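Local coordinates for putative hemin transport system, substrate-binding protein (Burkholderia cenocepacia J2315, PDB 5GIZ) that binds heme in the periplasm and probably delivers it to the membrane transporter of a bacterial heme-uptake system, at residues Leu69-Ala74 / Gln113-Arg118; Glu102-Lys107 / Leu249-Arg254; Pro204-Ile209 / Ala237-Ser242; Ser210-Ala215 / Ser242-Phe247. One frame throughout, in Å; residues are numbered along the deposited sequence.

Contact 1 of 4, residues Leu69-Ala74 / Gln113-Arg118; sequences LVLASA and QALDVR
A114, L71 and L69 have the most surface buried here, and L115 comes close behind. A114 lies at the end of helix 101-114. Its methyl group points at strand 69-72, and CB of A114 sits 3.7 Å from CD2 of L71. CD2 of L69 lies 3.7 Å from the carbonyl O of A114 and stays further from its methyl.

L69 and L71 are two residues apart on the strand, so both point to the helix side. They reach it by different torsions. L69 has CG anti to the backbone N (chi1 173°). L71 has CG anti to the carbonyl carbon instead (chi1 -52°). The two branched ends thus come together against the last helical turn.

L115 closes the patch with one branch. Its CB starts out across the contact, but CD2 turns in toward the strand. CD2 of L115 lies 4.1 Å from CD2 of L69 and 4.2 Å from CD1 of L71. L115 crosses both leucines obliquely. The contacts between side chains are all apolar; L69 also rests on the A114 carbonyl.

The chain turns directly after this point. D116 has positive phi (57°), and its N bonds back to O of Q113 at 3.1 Å. Its carboxylate forms a salt bridge with R29. L71 and L115 also touch V8 of strand 6-11, next to strand 69-72 in the sheet. The arrangement is a helix C-terminus closed by a Schellman motif and packed on a parallel sheet, as in an alpha/beta sandwich lobe.

Contact 2 of 4, residues Glu102-Lys107 / Leu249-Arg254; sequences ESVRAK and LGFGPR
V104 and K107 are one turn apart on helix 101-114, and both point at the bend 249-254. The two methyls of V104 rest on successive carbonyls, CG2 on that of F251 and CG1 on that of G252. CG1 is anti to the backbone N (chi1 177°), with V104 CG1 to G252 O at 3.3 Å. CG2 of V104 lies 3.6 Å from O of F251. It also meets the ring at its edge, near the ring plane, with V104 CG2 to F251 CD2 at 3.8 Å.

K107 runs alongside as an extended chain beyond CG. Its ammonium group donates to the backbone, with K107 NZ to F251 O at 2.8 Å. The nitrogen lies above the carbonyl plane, 26° out of it, and not on a lone pair. The ammonium also forms a salt bridge with E97, so this buried lysine has an anionic partner besides the carbonyl.

F251 has positive phi (56°), which turns the chain out of helix 245-249. The closest CA atoms are those of V104 and G252, 5.6 Å apart.

The bend leads from helix 245-249 to helix 255-269. The F251 ring packs on A171, A174 and M175 of helix 171-178. A171 contacts heme in the heme-bound protein; none is bound here. V104 also touches F128 of helix 118-141, and K107 lies on A14 and L15 of helix 13-23.

Contact 3 of 4, residues Pro204-Ile209 / Ala237-Ser242; sequences PDVVLI and ARRVVS
Backbone hydrogen bonds join strands 206-210 and 240-243 in parallel. V207 is gripped through both of its polar backbone atoms. V207 N donates to R239 O at 3.0 Å, and V207 O accepts from V241 N at 2.9 Å. The ladder goes on with I209 N to V241 O at 3.0 Å. CA-H...O contacts run beside the ladder, the shortest from S242 CA to I209 O at 3.1 Å.

Strand 240-243 is an edge strand of the mixed sheet in this lobe of the periplasmic binding protein fold, and 206-210 pairs on its other side with 151-159. Helices lie between the two strands in sequence, as in a parallel alpha/beta sheet.

One side-chain hydrogen bond extends the pairing beyond the N-terminal ends of the strands. R239 sends its chain across V206 at about a right angle and bends at chi3 (-77°). R239 NH1 then donates to D205 O at 2.9 Å. The bond is almost straight, on a lone pair and in the guanidinium plane. The methyl of A237 covers one face of the guanidinium. A237 binds Ca(2+) in another structure of this protein; none is bound here. The D205 carboxylate turns instead to the backbone N of R151.

Apolar contacts fill the face with V206, L208 and V241. V241 stands between the other two: its CG2 is 3.8 Å from V206 CG1, and its CG1 is 3.6 Å from L208 CD1. Helix 255-269 covers this face through L262, L266 and A269. On the opposite face, which also carries V207, L223 of helix 220-225 meets V240 and I209.

Contact 4 of 4, residues Ser210-Ala215 / Ser242-Phe247; sequences SDEGLA and SLDALF
Two neighbouring parallel strands end here, and each runs straight into a helix. S210 and D244 are the N-caps. S210 OG accepts from G213 N at 3.0 Å. D244 OD2 accepts from F247 N at 3.0 Å on its anti lone pair.

Just past the strand end, D211 N donates to L243 O at 2.9 Å from well above the carbonyl plane, 59° out of it. E212 reaches across with its chain bent at chi2 (87°). Its OE1 uses the syn lone pair to accept from A245 N, with E212 OE1 to A245 N at 3.1 Å. The first turn of helix 245-249 thus receives a carboxylate from the other helix start. Helices starting at the C-terminal ends of parallel strands are a feature of alpha/beta folds such as this lobe.

E212 OE2 and D244 OD1 are 3.7 Å apart, with no bond between them. The two helix N-termini probably ease this crowding of acids. A water donates to both oxygens and accepts from L246 N. A second water donates to D211 OD2 and D244 OD1. A third links D211 OD1 to S242 OG. L214 adds an apolar touch, its CD2 lying 4.0 Å from S242 CB.

Overall arrangement
Contacts 3 and 4 follow each other along the same strand pair. They share S242, touch through I209 and L214, and have centres about 13 Å apart. Contact 1 lies on the other side of the chain's centre, about 37 Å from contact 3 between centres, in the other sheet. Contact 2 stands between the two sheets. It shares helix 101-114 with contact 1, at about 14 Å between centres, and touches contact 4 where R254 packs on F247 and L246. Residues that bind heme in the loaded protein lie near contacts 2 and 3. The F251 side chain is about 4 Å from that of A171, and that of I209 about 5 Å from that of H158.

Contact 1 of 4, residues Leu69-Ala74 / Gln113-Arg118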
loop_
_atom_site.group_PDB
_atom_site.type_symbol
_atom_site.label_atom_id
_atom_site.label_comp_id
_atom_site.label_asym_id
_atom_site.label_seq_id
_atom_site.Cartn_x
_atom_site.Cartn_y
_atom_site.Cartn_z
ATOM N N LEU A 69 14.195 -13.372 -13.410
ATOM C CA LEU A 69 12.911 -12.685 -13.588
ATOM C C LEU A 69 12.779 -11.583 -12.565
ATOM O O LEU A 69 13.164 -11.775 -11.440
ATOM C CB LEU A 69 11.812 -13.714 -13.400
ATOM C CG LEU A 69 10.357 -13.246 -13.369
ATOM C CD1 LEU A 69 9.948 -12.621 -14.691
ATOM C CD2 LEU A 69 9.429 -14.403 -13.006
ATOM N N VAL A 70 12.196 -10.458 -12.963
ATOM C CA VAL A 70 11.846 -9.360 -12.104
ATOM C C VAL A 70 10.331 -9.142 -12.227
ATOM O O VAL A 70 9.824 -8.966 -13.326
ATOM C CB VAL A 70 12.590 -8.050 -12.488
ATOM C CG1 VAL A 70 12.067 -6.876 -11.686
ATOM C CG2 VAL A 70 14.102 -8.202 -12.384
ATOM N N LEU A 71 9.637 -9.154 -11.110
ATOM C CA LEU A 71 8.264 -8.754 -11.018
ATOM C C LEU A 71 8.246 -7.346 -10.508
ATOM O O LEU A 71 8.734 -7.082 -9.412
ATOM C CB LEU A 71 7.503 -9.660 -10.053
ATOM C CG LEU A 71 7.652 -11.169 -10.320
ATOM C CD1 LEU A 71 6.967 -11.942 -9.163
ATOM C CD2 LEU A 71 7.153 -11.529 -11.671
ATOM N N ALA A 72 7.713 -6.433 -11.317
ATOM C CA ALA A 72 7.813 -5.023 -11.028
ATOM C C ALA A 72 6.492 -4.331 -10.928
ATOM O O ALA A 72 5.611 -4.482 -11.800
ATOM C CB ALA A 72 8.650 -4.331 -12.106
ATOM N N SER A 73 6.352 -3.553 -9.878
ATOM C CA SER A 73 5.127 -2.792 -9.687
ATOM C C SER A 73 5.128 -1.665 -10.700
ATOM O O SER A 73 6.172 -1.291 -11.286
ATOM C CB SER A 73 5.095 -2.238 -8.281
ATOM O OG SER A 73 6.103 -1.283 -8.199
ATOM N N ALA A 74 3.958 -1.043 -10.786
ATOM C CA ALA A 74 3.753 0.122 -11.641
ATOM C C ALA A 74 4.714 1.259 -11.288
ATOM O O ALA A 74 5.102 2.026 -12.144
ATOM C CB ALA A 74 2.295 0.583 -11.512
ATOM N N GLN A 113 0.934 -16.657 -12.312
ATOM C CA GLN A 113 1.253 -17.003 -13.697
ATOM C C GLN A 113 2.742 -16.849 -13.983
ATOM O O GLN A 113 3.362 -17.767 -14.533
ATOM C CB GLN A 113 0.495 -16.121 -14.687
ATOM C CG GLN A 113 0.931 -16.314 -16.163
ATOM C CD GLN A 113 0.693 -17.706 -16.732
ATOM O OE1 GLN A 113 1.446 -18.174 -17.607
ATOM N NE2 GLN A 113 -0.360 -18.372 -16.271
ATOM N N ALA A 114 3.312 -15.690 -13.607
ATOM C CA ALA A 114 4.714 -15.392 -13.891
ATOM C C ALA A 114 5.631 -16.414 -13.241
ATOM O O ALA A 114 6.688 -16.747 -13.792
ATOM C CB ALA A 114 5.076 -13.994 -13.424
ATOM N N LEU A 115 5.223 -16.902 -12.066
ATOM C CA LEU A 115 6.005 -17.852 -11.247
ATOM C C LEU A 115 5.688 -19.334 -11.549
ATOM O O LEU A 115 6.275 -20.220 -10.936
ATOM C CB LEU A 115 5.819 -17.560 -9.754
ATOM C CG LEU A 115 6.354 -16.204 -9.271
ATOM C CD1 LEU A 115 6.066 -16.056 -7.788
ATOM C CD2 LEU A 115 7.837 -16.019 -9.548
ATOM N N ASP A 116 4.777 -19.546 -12.490
ATOM C CA ASP A 116 4.335 -20.877 -12.933
ATOM C C ASP A 116 3.806 -21.675 -11.756
ATOM O O ASP A 116 4.116 -22.869 -11.569
ATOM C CB ASP A 116 5.477 -21.585 -13.657
ATOM C CG ASP A 116 5.049 -22.859 -14.328
ATOM O OD1 ASP A 116 3.885 -23.012 -14.782
ATOM O OD2 ASP A 116 5.949 -23.725 -14.432
ATOM N N VAL A 117 3.001 -20.998 -10.939
ATOM C CA VAL A 117 2.290 -21.675 -9.864
ATOM C C VAL A 117 0.798 -21.359 -9.923
ATOM O O VAL A 117 0.222 -20.822 -8.975
ATOM C CB VAL A 117 2.889 -21.370 -8.484
ATOM C CG1 VAL A 117 4.265 -22.026 -8.340
ATOM C CG2 VAL A 117 2.997 -19.853 -8.201
ATOM N N ARG A 118 0.164 -21.716 -11.039
ATOM C CA ARG A 118 -1.276 -21.492 -11.239
ATOM C C ARG A 118 -2.149 -22.017 -10.090
ATOM O O ARG A 118 -3.003 -21.298 -9.621
ATOM C CB ARG A 118 -1.713 -22.089 -12.591
ATOM C CG ARG A 118 -3.160 -22.596 -12.680
ATOM C CD ARG A 118 -3.385 -23.347 -13.994
ATOM N NE ARG A 118 -3.099 -24.779 -13.865
ATOM C CZ ARG A 118 -3.952 -25.674 -13.370
ATOM N NH1 ARG A 118 -5.151 -25.290 -12.945
ATOM N NH2 ARG A 118 -3.616 -26.959 -13.298
#

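Contact 2 of 4, residues Glu102-Lys107 / Leu249-Arg254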
loop_
_atom_site.group_PDB
_atom_site.type_symbol
_atom_site.label_atom_id
_atom_site.label_comp_id
_atom_site.label_asym_id
_atom_site.label_seq_id
_atom_site.Cartn_x
_atom_site.Cartn_y
_atom_site.Cartn_z
ATOM N N GLU A 102 -10.102 -5.382 -7.511
ATOM C CA GLU A 102 -9.794 -6.170 -8.711
ATOM C C GLU A 102 -8.327 -6.116 -9.069
ATOM O O GLU A 102 -7.755 -7.106 -9.577
ATOM C CB GLU A 102 -10.623 -5.710 -9.900
ATOM C CG GLU A 102 -10.552 -6.702 -11.050
ATOM C CD GLU A 102 -11.218 -7.991 -10.598
ATOM O OE1 GLU A 102 -12.444 -7.982 -10.368
ATOM O OE2 GLU A 102 -10.460 -8.940 -10.387
ATOM N N SER A 103 -7.703 -4.965 -8.873
ATOM C CA SER A 103 -6.303 -4.793 -9.164
ATOM C C SER A 103 -5.442 -5.747 -8.262
ATOM O O SER A 103 -4.432 -6.277 -8.719
ATOM C CB SER A 103 -5.952 -3.309 -8.917
ATOM O OG SER A 103 -4.598 -3.102 -9.196
ATOM N N VAL A 104 -5.880 -6.021 -7.033
ATOM C CA VAL A 104 -5.140 -6.912 -6.160
ATOM C C VAL A 104 -5.313 -8.329 -6.692
ATOM O O VAL A 104 -4.365 -9.111 -6.715
ATOM C CB VAL A 104 -5.641 -6.893 -4.710
ATOM C CG1 VAL A 104 -4.899 -7.885 -3.836
ATOM C CG2 VAL A 104 -5.608 -5.484 -4.177
ATOM N N ARG A 105 -6.560 -8.657 -7.070
ATOM C CA ARG A 105 -6.823 -9.992 -7.624
ATOM C C ARG A 105 -5.964 -10.252 -8.864
ATOM O O ARG A 105 -5.453 -11.387 -9.063
ATOM C CB ARG A 105 -8.297 -10.141 -7.964
ATOM C CG ARG A 105 -9.136 -10.007 -6.712
ATOM C CD ARG A 105 -10.576 -10.026 -7.032
ATOM N NE ARG A 105 -11.024 -11.393 -7.172
ATOM C CZ ARG A 105 -11.587 -11.935 -8.245
ATOM N NH1 ARG A 105 -11.695 -11.264 -9.423
ATOM N NH2 ARG A 105 -12.033 -13.213 -8.140
ATOM N N ALA A 106 -5.714 -9.218 -9.676
ATOM C CA ALA A 106 -4.852 -9.348 -10.843
ATOM C C ALA A 106 -3.384 -9.540 -10.459
ATOM O O ALA A 106 -2.651 -10.217 -11.143
ATOM C CB ALA A 106 -5.010 -8.135 -11.763
ATOM N N LYS A 107 -2.957 -8.964 -9.349
ATOM C CA LYS A 107 -1.617 -9.210 -8.840
ATOM C C LYS A 107 -1.510 -10.696 -8.425
ATOM O O LYS A 107 -0.534 -11.363 -8.674
ATOM C CB LYS A 107 -1.286 -8.305 -7.646
ATOM C CG LYS A 107 -1.122 -6.831 -7.973
ATOM C CD LYS A 107 -0.855 -5.975 -6.742
ATOM C CE LYS A 107 -1.171 -4.492 -6.968
ATOM N NZ LYS A 107 -0.783 -3.659 -5.781
ATOM N N LEU A 249 -1.680 0.945 2.755
ATOM C CA LEU A 249 -1.734 1.509 1.393
ATOM C C LEU A 249 -1.301 0.547 0.303
ATOM O O LEU A 249 -1.412 0.900 -0.882
ATOM C CB LEU A 249 -0.857 2.751 1.307
ATOM C CG LEU A 249 -1.192 3.910 2.256
ATOM C CD1 LEU A 249 -0.057 4.930 2.256
ATOM C CD2 LEU A 249 -2.544 4.516 1.922
ATOM N N GLY A 250 -0.777 -0.624 0.666
ATOM C CA GLY A 250 -0.086 -1.461 -0.303
ATOM C C GLY A 250 -0.936 -2.100 -1.385
ATOM O O GLY A 250 -0.385 -2.416 -2.467
ATOM N N PHE A 251 -2.225 -2.326 -1.111
ATOM C CA PHE A 251 -3.081 -3.040 -2.088
ATOM C C PHE A 251 -2.486 -4.396 -2.448
ATOM O O PHE A 251 -2.153 -4.671 -3.606
ATOM C CB PHE A 251 -3.390 -2.129 -3.311
ATOM C CG PHE A 251 -4.556 -1.297 -3.061
ATOM C CD1 PHE A 251 -4.428 -0.088 -2.403
ATOM C CD2 PHE A 251 -5.832 -1.780 -3.308
ATOM C CE1 PHE A 251 -5.516 0.667 -2.087
ATOM C CE2 PHE A 251 -6.951 -1.047 -2.937
ATOM C CZ PHE A 251 -6.794 0.163 -2.316
ATOM N N GLY A 252 -2.315 -5.231 -1.435
ATOM C CA GLY A 252 -1.871 -6.580 -1.588
ATOM C C GLY A 252 -2.776 -7.629 -0.950
ATOM O O GLY A 252 -3.961 -7.365 -0.674
ATOM N N PRO A 253 -2.246 -8.831 -0.699
ATOM C CA PRO A 253 -3.109 -9.918 -0.258
ATOM C C PRO A 253 -3.734 -9.706 1.104
ATOM O O PRO A 253 -4.581 -10.473 1.517
ATOM C CB PRO A 253 -2.215 -11.162 -0.327
ATOM C CG PRO A 253 -0.843 -10.613 -0.290
ATOM C CD PRO A 253 -0.862 -9.281 -0.935
ATOM N N ARG A 254 -3.255 -8.718 1.860
ATOM C CA ARG A 254 -3.878 -8.383 3.157
ATOM C C ARG A 254 -4.952 -7.341 3.076
ATOM O O ARG A 254 -5.446 -6.860 4.084
ATOM C CB ARG A 254 -2.811 -7.920 4.178
ATOM C CG ARG A 254 -1.799 -8.980 4.577
ATOM C CD ARG A 254 -0.812 -8.501 5.652
ATOM N NE ARG A 254 0.065 -7.462 5.155
ATOM C CZ ARG A 254 0.780 -6.610 5.926
ATOM N NH1 ARG A 254 0.623 -6.598 7.248
ATOM N NH2 ARG A 254 1.596 -5.731 5.370
#

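Contact 3 of 4, residues Pro204-Ile209 / Ala237-Ser242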
loop_
_atom_site.group_PDB
_atom_site.type_symbol
_atom_site.label_atom_id
_atom_site.label_comp_id
_atom_site.label_asym_id
_atom_site.label_seq_id
_atom_site.Cartn_x
_atom_site.Cartn_y
_atom_site.Cartn_z
ATOM N N PRO A 204 -12.199 17.656 8.328
ATOM C CA PRO A 204 -12.111 16.243 8.659
ATOM C C PRO A 204 -12.624 15.913 10.047
ATOM O O PRO A 204 -12.400 16.652 10.997
ATOM C CB PRO A 204 -10.614 15.961 8.577
ATOM C CG PRO A 204 -9.962 17.273 8.809
ATOM C CD PRO A 204 -10.871 18.294 8.252
ATOM N N ASP A 205 -13.289 14.773 10.172
ATOM C CA ASP A 205 -13.690 14.165 11.427
ATOM C C ASP A 205 -12.594 13.331 12.053
ATOM O O ASP A 205 -12.544 13.207 13.231
ATOM C CB ASP A 205 -14.947 13.305 11.234
ATOM C CG ASP A 205 -16.073 14.072 10.582
ATOM O OD1 ASP A 205 -16.295 15.211 11.053
ATOM O OD2 ASP A 205 -16.723 13.641 9.594
ATOM N N VAL A 206 -11.703 12.773 11.235
ATOM C CA VAL A 206 -10.570 11.964 11.717
ATOM C C VAL A 206 -9.382 12.287 10.855
ATOM O O VAL A 206 -9.531 12.503 9.637
ATOM C CB VAL A 206 -10.828 10.439 11.558
ATOM C CG1 VAL A 206 -9.702 9.540 12.153
ATOM C CG2 VAL A 206 -12.145 10.029 12.208
ATOM N N VAL A 207 -8.212 12.382 11.447
ATOM C CA VAL A 207 -6.980 12.429 10.692
ATOM C C VAL A 207 -6.343 11.046 10.712
ATOM O O VAL A 207 -6.063 10.487 11.769
ATOM C CB VAL A 207 -5.994 13.432 11.287
ATOM C CG1 VAL A 207 -4.714 13.417 10.526
ATOM C CG2 VAL A 207 -6.595 14.836 11.359
ATOM N N LEU A 208 -6.076 10.528 9.522
ATOM C CA LEU A 208 -5.446 9.252 9.290
ATOM C C LEU A 208 -4.039 9.543 8.795
ATOM O O LEU A 208 -3.820 10.408 7.960
ATOM C CB LEU A 208 -6.201 8.499 8.205
ATOM C CG LEU A 208 -5.710 7.104 7.805
ATOM C CD1 LEU A 208 -5.806 6.144 8.998
ATOM C CD2 LEU A 208 -6.521 6.587 6.611
ATOM N N ILE A 209 -3.100 8.801 9.324
ATOM C CA ILE A 209 -1.679 8.986 8.994
ATOM C C ILE A 209 -0.981 7.646 9.114
ATOM O O ILE A 209 -1.363 6.778 9.916
ATOM C CB ILE A 209 -1.067 10.072 9.912
ATOM C CG1 ILE A 209 0.326 10.485 9.448
ATOM C CG2 ILE A 209 -1.036 9.629 11.336
ATOM C CD1 ILE A 209 0.820 11.702 10.196
ATOM N N ALA A 237 -11.721 17.081 18.742
ATOM C CA ALA A 237 -11.910 15.790 19.383
ATOM C C ALA A 237 -10.585 15.030 19.553
ATOM O O ALA A 237 -10.594 13.955 20.143
ATOM C CB ALA A 237 -12.877 14.963 18.595
ATOM N N ARG A 238 -9.488 15.590 19.065
ATOM C CA ARG A 238 -8.177 14.980 19.096
ATOM C C ARG A 238 -8.227 13.574 18.522
ATOM O O ARG A 238 -7.778 12.622 19.156
ATOM C CB ARG A 238 -7.583 14.990 20.486
ATOM C CG ARG A 238 -7.600 16.393 21.065
ATOM C CD ARG A 238 -6.773 16.494 22.313
ATOM N NE ARG A 238 -5.349 16.357 22.078
ATOM C CZ ARG A 238 -4.513 17.324 21.702
ATOM N NH1 ARG A 238 -4.941 18.557 21.430
ATOM N NH2 ARG A 238 -3.216 17.033 21.571
ATOM N N ARG A 239 -8.804 13.466 17.320
ATOM C CA ARG A 239 -9.119 12.156 16.706
ATOM C C ARG A 239 -8.155 11.778 15.576
ATOM O O ARG A 239 -8.189 12.330 14.486
ATOM C CB ARG A 239 -10.528 12.202 16.173
ATOM C CG ARG A 239 -11.224 10.918 16.084
ATOM C CD ARG A 239 -12.666 11.202 15.689
ATOM N NE ARG A 239 -13.592 11.697 16.704
ATOM C CZ ARG A 239 -14.436 12.730 16.552
ATOM N NH1 ARG A 239 -14.423 13.522 15.456
ATOM N NH2 ARG A 239 -15.337 13.027 17.511
ATOM N N VAL A 240 -7.225 10.918 15.936
ATOM C CA VAL A 240 -6.128 10.481 15.088
ATOM C C VAL A 240 -6.131 8.977 15.018
ATOM O O VAL A 240 -6.261 8.311 16.064
ATOM C CB VAL A 240 -4.784 10.966 15.705
ATOM C CG1 VAL A 240 -3.586 10.492 14.903
ATOM C CG2 VAL A 240 -4.788 12.479 15.834
ATOM N N VAL A 241 -5.929 8.432 13.808
ATOM C CA VAL A 241 -5.717 7.003 13.602
ATOM C C VAL A 241 -4.420 6.813 12.833
ATOM O O VAL A 241 -4.207 7.461 11.809
ATOM C CB VAL A 241 -6.844 6.379 12.770
ATOM C CG1 VAL A 241 -6.514 4.973 12.346
ATOM C CG2 VAL A 241 -8.124 6.408 13.609
ATOM N N SER A 242 -3.565 5.944 13.344
ATOM C CA SER A 242 -2.342 5.561 12.624
ATOM C C SER A 242 -2.424 4.107 12.195
ATOM O O SER A 242 -3.076 3.303 12.867
ATOM C CB SER A 242 -1.101 5.841 13.484
ATOM O OG SER A 242 -1.097 5.117 14.681
#

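Contact 4 of 4, residues Ser210-Ala215 / Ser242-Phe247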
loop_
_atom_site.group_PDB
_atom_site.type_symbol
_atom_site.label_atom_id
_atom_site.label_comp_id
_atom_site.label_asym_id
_atom_site.label_seq_id
_atom_site.Cartn_x
_atom_site.Cartn_y
_atom_site.Cartn_z
ATOM N N SER A 210 0.078 7.439 8.348
ATOM C CA SER A 210 0.854 6.240 8.556
ATOM C C SER A 210 1.695 6.357 9.845
ATOM O O SER A 210 2.006 7.456 10.303
ATOM C CB SER A 210 1.749 5.895 7.377
ATOM O OG SER A 210 2.772 6.869 7.249
ATOM N N ASP A 211 2.081 5.192 10.356
ATOM C CA ASP A 211 3.012 5.145 11.484
ATOM C C ASP A 211 4.243 5.961 11.172
ATOM O O ASP A 211 4.707 6.747 12.048
ATOM C CB ASP A 211 3.477 3.723 11.807
ATOM C CG ASP A 211 2.353 2.817 12.244
ATOM O OD1 ASP A 211 1.224 3.327 12.402
ATOM O OD2 ASP A 211 2.615 1.594 12.417
ATOM N N GLU A 212 4.760 5.812 9.954
ATOM C CA GLU A 212 5.961 6.525 9.543
ATOM C C GLU A 212 5.763 8.033 9.520
ATOM O O GLU A 212 6.611 8.802 10.000
ATOM C CB GLU A 212 6.392 6.029 8.145
ATOM C CG GLU A 212 6.788 4.549 8.113
ATOM C CD GLU A 212 5.673 3.535 7.889
ATOM O OE1 GLU A 212 4.479 3.804 8.107
ATOM O OE2 GLU A 212 6.019 2.399 7.526
ATOM N N GLY A 213 4.626 8.481 8.983
ATOM C CA GLY A 213 4.317 9.903 8.954
ATOM C C GLY A 213 4.127 10.472 10.331
ATOM O O GLY A 213 4.485 11.627 10.588
ATOM N N LEU A 214 3.502 9.705 11.233
ATOM C CA LEU A 214 3.299 10.144 12.606
ATOM C C LEU A 214 4.648 10.326 13.315
ATOM O O LEU A 214 4.831 11.336 13.994
ATOM C CB LEU A 214 2.387 9.122 13.361
ATOM C CG LEU A 214 2.037 9.532 14.780
ATOM C CD1 LEU A 214 1.315 10.861 14.821
ATOM C CD2 LEU A 214 1.230 8.394 15.430
ATOM N N ALA A 215 5.555 9.354 13.106
ATOM C CA ALA A 215 6.899 9.448 13.677
ATOM C C ALA A 215 7.600 10.650 13.111
ATOM O O ALA A 215 8.239 11.379 13.855
ATOM C CB ALA A 215 7.737 8.228 13.407
ATOM N N SER A 242 -3.565 5.944 13.344
ATOM C CA SER A 242 -2.342 5.561 12.624
ATOM C C SER A 242 -2.424 4.107 12.195
ATOM O O SER A 242 -3.076 3.303 12.867
ATOM C CB SER A 242 -1.101 5.841 13.484
ATOM O OG SER A 242 -1.097 5.117 14.681
ATOM N N LEU A 243 -1.744 3.783 11.097
ATOM C CA LEU A 243 -1.527 2.423 10.681
ATOM C C LEU A 243 -0.208 2.380 9.879
ATOM O O LEU A 243 0.177 3.346 9.234
ATOM C CB LEU A 243 -2.752 1.884 9.891
ATOM C CG LEU A 243 -2.801 0.378 9.659
ATOM C CD1 LEU A 243 -2.927 -0.396 10.952
ATOM C CD2 LEU A 243 -3.978 0.023 8.780
ATOM N N ASP A 244 0.422 1.241 9.895
ATOM C CA ASP A 244 1.621 1.026 9.087
ATOM C C ASP A 244 1.396 1.291 7.621
ATOM O O ASP A 244 0.383 0.851 7.088
ATOM C CB ASP A 244 2.025 -0.424 9.310
ATOM C CG ASP A 244 3.079 -0.882 8.428
ATOM O OD1 ASP A 244 4.298 -0.633 8.726
ATOM O OD2 ASP A 244 2.771 -1.524 7.440
ATOM N N ALA A 245 2.288 2.018 6.957
ATOM C CA ALA A 245 2.042 2.464 5.601
ATOM C C ALA A 245 1.860 1.293 4.619
ATOM O O ALA A 245 0.954 1.344 3.778
ATOM C CB ALA A 245 3.209 3.297 5.098
ATOM N N LEU A 246 2.728 0.295 4.645
ATOM C CA LEU A 246 2.607 -0.801 3.697
ATOM C C LEU A 246 1.292 -1.566 3.864
ATOM O O LEU A 246 0.595 -1.853 2.899
ATOM C CB LEU A 246 3.782 -1.746 3.769
ATOM C CG LEU A 246 3.685 -3.021 2.900
ATOM C CD1 LEU A 246 3.636 -2.665 1.439
ATOM C CD2 LEU A 246 4.893 -3.887 3.217
ATOM N N PHE A 247 0.927 -1.816 5.097
ATOM C CA PHE A 247 -0.299 -2.522 5.413
ATOM C C PHE A 247 -1.493 -1.694 4.962
ATOM O O PHE A 247 -2.403 -2.206 4.320
ATOM C CB PHE A 247 -0.327 -2.748 6.935
ATOM C CG PHE A 247 -1.536 -3.460 7.485
ATOM C CD1 PHE A 247 -2.161 -4.481 6.821
ATOM C CD2 PHE A 247 -1.926 -3.196 8.746
ATOM C CE1 PHE A 247 -3.199 -5.171 7.377
ATOM C CE2 PHE A 247 -3.000 -3.881 9.306
ATOM C CZ PHE A 247 -3.673 -4.827 8.559
HETATM O O HOH W 1 -0.382 2.284 14.192
HETATM O O HOH W 2 4.973 0.533 11.183
HETATM O O HOH W 3 5.094 0.155 6.435
#